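Local coordinates for PadR family transcriptional regulator (Streptococcus pneumoniae, PDB 5ZQH), which regulates transcription as a PadR-family DNA-binding protein, probably gripping operator DNA as a two-fold symmetric dimer with winged helix-turn-helix domains, at the interface of chains A and B. Coordinates in Å, arbitrary orientation; residue numbers count along the deposited sequence, not the author numbering. Chains: chain A/B, PadR family transcriptional regulator.

Contact 1: the interface of chains A and B. Residues chain A 4, 8, 86, 89-90, 93; chain B 2, 4-5, 8.
B:Leu4 pushes its isobutyl group from the N-terminal helix 3-19 of chain B into a pocket of chain A built from helix 3-19 and the long C-terminal helix 77-101. Its CG stands anti to the backbone N (chi1 168°), and its two methyls part company there. CD1 points to the edge of the A:Trp90 indole and lies in the ring plane, 3.9 Å from CE3 of the six-membered ring, with the two side chains at about a right angle. The same methyl meets its symmetry counterpart, A:Leu4 CD1, at 3.9 Å; these two leucines cross obliquely where the N-terminal helices approach each other. CD2 turns instead to the A:Phe86 ring, 4.1 Å from its CD1, the phenylalanine and leucine side chains again standing nearly perpendicular.

The A:Leu93 side chain lies alongside that of B:Leu4, pointing the opposite way. Its CD1 packs on CG of that leucine, while CD2 reaches B:Leu5 CD1 at 3.6 Å and B:Val8 CG1 at 3.8 Å, so that one branched side chain of the C-terminal helix spans three residues of the opposing helix.

At the polar margin A:Gln89 and B:Thr2 meet tip to tip. The glutamine chain is extended beyond CG and crosses B:Leu5 at about a right angle. Its amide NE2 donates to the threonine hydroxyl OG1 at 2.8 Å, a bent bond (133° at H) with OG1 tilted 29° out of the amide plane.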
loop_
_atom_site.group_PDB
_atom_site.type_symbol
_atom_site.label_atom_id
_atom_site.label_comp_id
_atom_site.label_asym_id
_atom_site.label_seq_id
_atom_site.Cartn_x
_atom_site.Cartn_y
_atom_site.Cartn_z
ATOM N N LEU A 4 -2.350 0.096 -2.586
ATOM C CA LEU A 4 -1.570 0.978 -1.715
ATOM C C LEU A 4 -2.460 1.739 -0.727
ATOM O O LEU A 4 -2.194 1.726 0.480
ATOM C CB LEU A 4 -0.701 1.945 -2.541
ATOM C CG LEU A 4 0.002 3.142 -1.879
ATOM C CD1 LEU A 4 1.067 2.736 -0.864
ATOM C CD2 LEU A 4 0.590 4.055 -2.945
ATOM N N VAL A 8 -2.672 1.467 3.427
ATOM C CA VAL A 8 -2.426 2.628 4.292
ATOM C C VAL A 8 -3.567 2.849 5.301
ATOM O O VAL A 8 -3.292 2.903 6.515
ATOM C CB VAL A 8 -2.050 3.911 3.497
ATOM C CG1 VAL A 8 -2.068 5.148 4.388
ATOM C CG2 VAL A 8 -0.676 3.755 2.863
ATOM N N PHE A 86 2.779 -3.216 10.499
ATOM C CA PHE A 86 2.523 -2.043 9.649
ATOM C C PHE A 86 3.615 -0.973 9.734
ATOM O O PHE A 86 4.104 -0.520 8.696
ATOM C CB PHE A 86 1.141 -1.417 9.925
ATOM C CG PHE A 86 0.960 -0.047 9.306
ATOM C CD1 PHE A 86 0.757 0.094 7.929
ATOM C CD2 PHE A 86 1.015 1.104 10.096
ATOM C CE1 PHE A 86 0.610 1.353 7.357
ATOM C CE2 PHE A 86 0.865 2.364 9.530
ATOM C CZ PHE A 86 0.663 2.487 8.158
ATOM N N GLN A 89 6.851 -2.281 8.277
ATOM C CA GLN A 89 6.670 -2.337 6.825
ATOM C C GLN A 89 6.615 -0.946 6.191
ATOM O O GLN A 89 7.126 -0.757 5.093
ATOM C CB GLN A 89 5.430 -3.147 6.451
ATOM C CG GLN A 89 5.497 -3.740 5.054
ATOM C CD GLN A 89 4.421 -4.773 4.783
ATOM O OE1 GLN A 89 4.713 -5.861 4.289
ATOM N NE2 GLN A 89 3.171 -4.437 5.093
ATOM N N TRP A 90 6.012 0.017 6.886
ATOM C CA TRP A 90 5.965 1.394 6.397
ATOM C C TRP A 90 7.356 2.042 6.382
ATOM O O TRP A 90 7.726 2.665 5.382
ATOM C CB TRP A 90 4.958 2.264 7.166
ATOM C CG TRP A 90 4.932 3.657 6.631
ATOM C CD1 TRP A 90 5.537 4.762 7.178
ATOM C CD2 TRP A 90 4.324 4.095 5.411
ATOM N NE1 TRP A 90 5.319 5.865 6.383
ATOM C CE2 TRP A 90 4.579 5.487 5.293
ATOM C CE3 TRP A 90 3.577 3.452 4.411
ATOM C CZ2 TRP A 90 4.111 6.248 4.211
ATOM C CZ3 TRP A 90 3.108 4.208 3.336
ATOM C CH2 TRP A 90 3.382 5.596 3.246
ATOM N N LEU A 93 9.473 0.177 3.516
ATOM C CA LEU A 93 9.076 0.538 2.155
ATOM C C LEU A 93 9.333 2.010 1.814
ATOM O O LEU A 93 9.638 2.324 0.663
ATOM C CB LEU A 93 7.622 0.127 1.863
ATOM C CG LEU A 93 7.291 -1.379 1.869
ATOM C CD1 LEU A 93 5.785 -1.606 1.878
ATOM C CD2 LEU A 93 7.941 -2.123 0.709
ATOM N N THR B 2 0.983 -8.414 2.066
ATOM C CA THR B 2 -0.037 -7.404 2.420
ATOM C C THR B 2 -0.415 -6.488 1.253
ATOM O O THR B 2 0.342 -6.368 0.281
ATOM C CB THR B 2 0.388 -6.521 3.624
ATOM O OG1 THR B 2 1.565 -5.776 3.291
ATOM C CG2 THR B 2 0.639 -7.360 4.881
ATOM N N LEU B 4 -0.538 -3.220 1.250
ATOM C CA LEU B 4 0.475 -2.163 1.209
ATOM C C LEU B 4 1.693 -2.570 0.372
ATOM O O LEU B 4 2.106 -1.821 -0.521
ATOM C CB LEU B 4 0.891 -1.739 2.630
ATOM C CG LEU B 4 2.121 -0.845 2.861
ATOM C CD1 LEU B 4 1.976 0.555 2.272
ATOM C CD2 LEU B 4 2.441 -0.775 4.347
ATOM N N LEU B 5 2.239 -3.755 0.661
ATOM C CA LEU B 5 3.413 -4.280 -0.035
ATOM C C LEU B 5 3.179 -4.410 -1.538
ATOM O O LEU B 5 4.013 -3.967 -2.329
ATOM C CB LEU B 5 3.895 -5.610 0.586
ATOM C CG LEU B 5 5.192 -6.281 0.085
ATOM C CD1 LEU B 5 6.407 -5.368 0.193
ATOM C CD2 LEU B 5 5.456 -7.587 0.824
ATOM N N VAL B 8 3.092 -1.012 -3.233
ATOM C CA VAL B 8 4.442 -0.448 -3.359
ATOM C C VAL B 8 5.218 -1.063 -4.537
ATOM O O VAL B 8 5.694 -0.305 -5.404
ATOM C CB VAL B 8 5.237 -0.464 -2.023
ATOM C CG1 VAL B 8 6.708 -0.128 -2.241
ATOM C CG2 VAL B 8 4.628 0.520 -1.034
#

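Contact 2: the interface of chains A and B. Residues chain A 12, 15-16, 19, 34, 36; chain B 100.
B:Ile100, close to the end of the long helix 77-101 of chain B, fits among side chains of helix 3-19 of chain A and of A:Ala34 and A:Phe36, at and just beyond the end of helix 24-34. Most of the contact is apolar. The ethyl arm of the isoleucine does the deeper work: CG1 lies anti to the carbonyl carbon (chi1 -66°), and the arm extends from there to carry CD1 between the two chain A segments. CD1 touches the thiol sulphur SG of A:Cys12 at 3.5 Å and meets the edge of the A:Phe36 ring in its plane, 3.9 Å from CE2, the two side chains crossing at about a right angle. A step back along the arm, CG1 packs on the A:Ala34 methyl CB at 3.6 Å. A:Met16, extended beyond CG, comes across the isoleucine nearly perpendicular and sets its terminal methyl CE 3.8 Å from CG1.

The polar groups gather on the side of the CG2 methyl and the backbone carbonyl. CG2 lies beside the A:Asp15 carboxylate oxygen OD2, 3.7 Å away, the two side chains antiparallel, side by side. A:Gln19 NE2 makes a weak, bent hydrogen bond to the backbone carbonyl O of B:Ile100 at 3.3 Å. Within chain A the same amide nitrogen donates to A:Asp15 OD2 at 2.9 Å, meeting it from above the carboxylate plane, 47° out of it. A:Asp15 thus probably helps to position the glutamine amide beside the incoming helix end.

The site docks the C-terminal helix of one subunit onto the N-terminal domain of the other, tying together the dimer expected of a PadR regulator.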
loop_
_atom_site.group_PDB
_atom_site.type_symbol
_atom_site.label_atom_id
_atom_site.label_comp_id
_atom_site.label_asym_id
_atom_site.label_seq_id
_atom_site.Cartn_x
_atom_site.Cartn_y
_atom_site.Cartn_z
ATOM N N CYS A 12 -3.454 2.723 9.331
ATOM C CA CYS A 12 -3.877 3.961 10.019
ATOM C C CYS A 12 -5.074 3.763 10.957
ATOM O O CYS A 12 -5.032 4.224 12.096
ATOM C CB CYS A 12 -4.130 5.105 9.023
ATOM S SG CYS A 12 -2.631 5.722 8.214
ATOM N N ASP A 15 -3.839 1.687 13.908
ATOM C CA ASP A 15 -3.033 2.546 14.790
ATOM C C ASP A 15 -3.893 3.460 15.664
ATOM O O ASP A 15 -3.652 3.563 16.869
ATOM C CB ASP A 15 -2.016 3.362 13.980
ATOM C CG ASP A 15 -0.955 4.029 14.855
ATOM O OD1 ASP A 15 -0.175 3.312 15.522
ATOM O OD2 ASP A 15 -0.893 5.277 14.860
ATOM N N MET A 16 -4.892 4.101 15.052
ATOM C CA MET A 16 -5.834 4.987 15.748
ATOM C C MET A 16 -6.606 4.288 16.867
ATOM O O MET A 16 -6.783 4.861 17.942
ATOM C CB MET A 16 -6.806 5.636 14.763
ATOM C CG MET A 16 -6.196 6.759 13.948
ATOM S SD MET A 16 -7.334 7.347 12.686
ATOM C CE MET A 16 -6.335 8.629 11.928
ATOM N N GLN A 19 -4.094 3.752 19.793
ATOM C CA GLN A 19 -3.866 4.976 20.579
ATOM C C GLN A 19 -5.000 5.215 21.571
ATOM O O GLN A 19 -4.765 5.433 22.762
ATOM C CB GLN A 19 -3.766 6.205 19.671
ATOM C CG GLN A 19 -2.645 6.212 18.640
ATOM C CD GLN A 19 -2.780 7.363 17.644
ATOM O OE1 GLN A 19 -3.547 8.315 17.869
ATOM N NE2 GLN A 19 -2.035 7.284 16.539
ATOM N N ALA A 34 -6.899 13.878 9.805
ATOM C CA ALA A 34 -5.539 13.440 9.481
ATOM C C ALA A 34 -5.183 13.714 8.016
ATOM O O ALA A 34 -4.004 13.670 7.639
ATOM C CB ALA A 34 -5.364 11.965 9.810
ATOM N N PHE A 36 -7.627 12.577 5.291
ATOM C CA PHE A 36 -8.562 11.805 4.480
ATOM C C PHE A 36 -9.886 12.575 4.296
ATOM O O PHE A 36 -10.953 12.156 4.760
ATOM C CB PHE A 36 -8.763 10.401 5.082
ATOM C CG PHE A 36 -7.494 9.584 5.176
ATOM C CD1 PHE A 36 -7.067 8.801 4.099
ATOM C CD2 PHE A 36 -6.717 9.592 6.342
ATOM C CE1 PHE A 36 -5.896 8.049 4.182
ATOM C CE2 PHE A 36 -5.549 8.846 6.430
ATOM C CZ PHE A 36 -5.139 8.071 5.350
ATOM N N ILE B 100 -0.282 11.058 11.565
ATOM C CA ILE B 100 -0.943 10.084 12.452
ATOM C C ILE B 100 0.052 9.481 13.456
ATOM O O ILE B 100 -0.247 9.381 14.654
ATOM C CB ILE B 100 -1.672 8.986 11.629
ATOM C CG1 ILE B 100 -2.840 9.608 10.854
ATOM C CG2 ILE B 100 -2.174 7.850 12.520
ATOM C CD1 ILE B 100 -3.262 8.864 9.603
#

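The C-alpha centres of contact 1 and contact 2 lie about 15 Å apart, and both use helix 3-19 of chain A, near its start in contact 1 and farther along in contact 2. Contact 1 also brings in the start of helix 3-19 of chain B, so that both copies meet there. Helix 77-101 serves both contacts with the chains exchanged: chain A supplies its middle to contact 1, chain B its end to contact 2. Two-fold symmetry repeats each contact, so the long helix of each subunit follows its partner from the N-terminal helix to the end of helix 24-34. This reciprocal embrace probably fixes the spacing of the two DNA-binding domains.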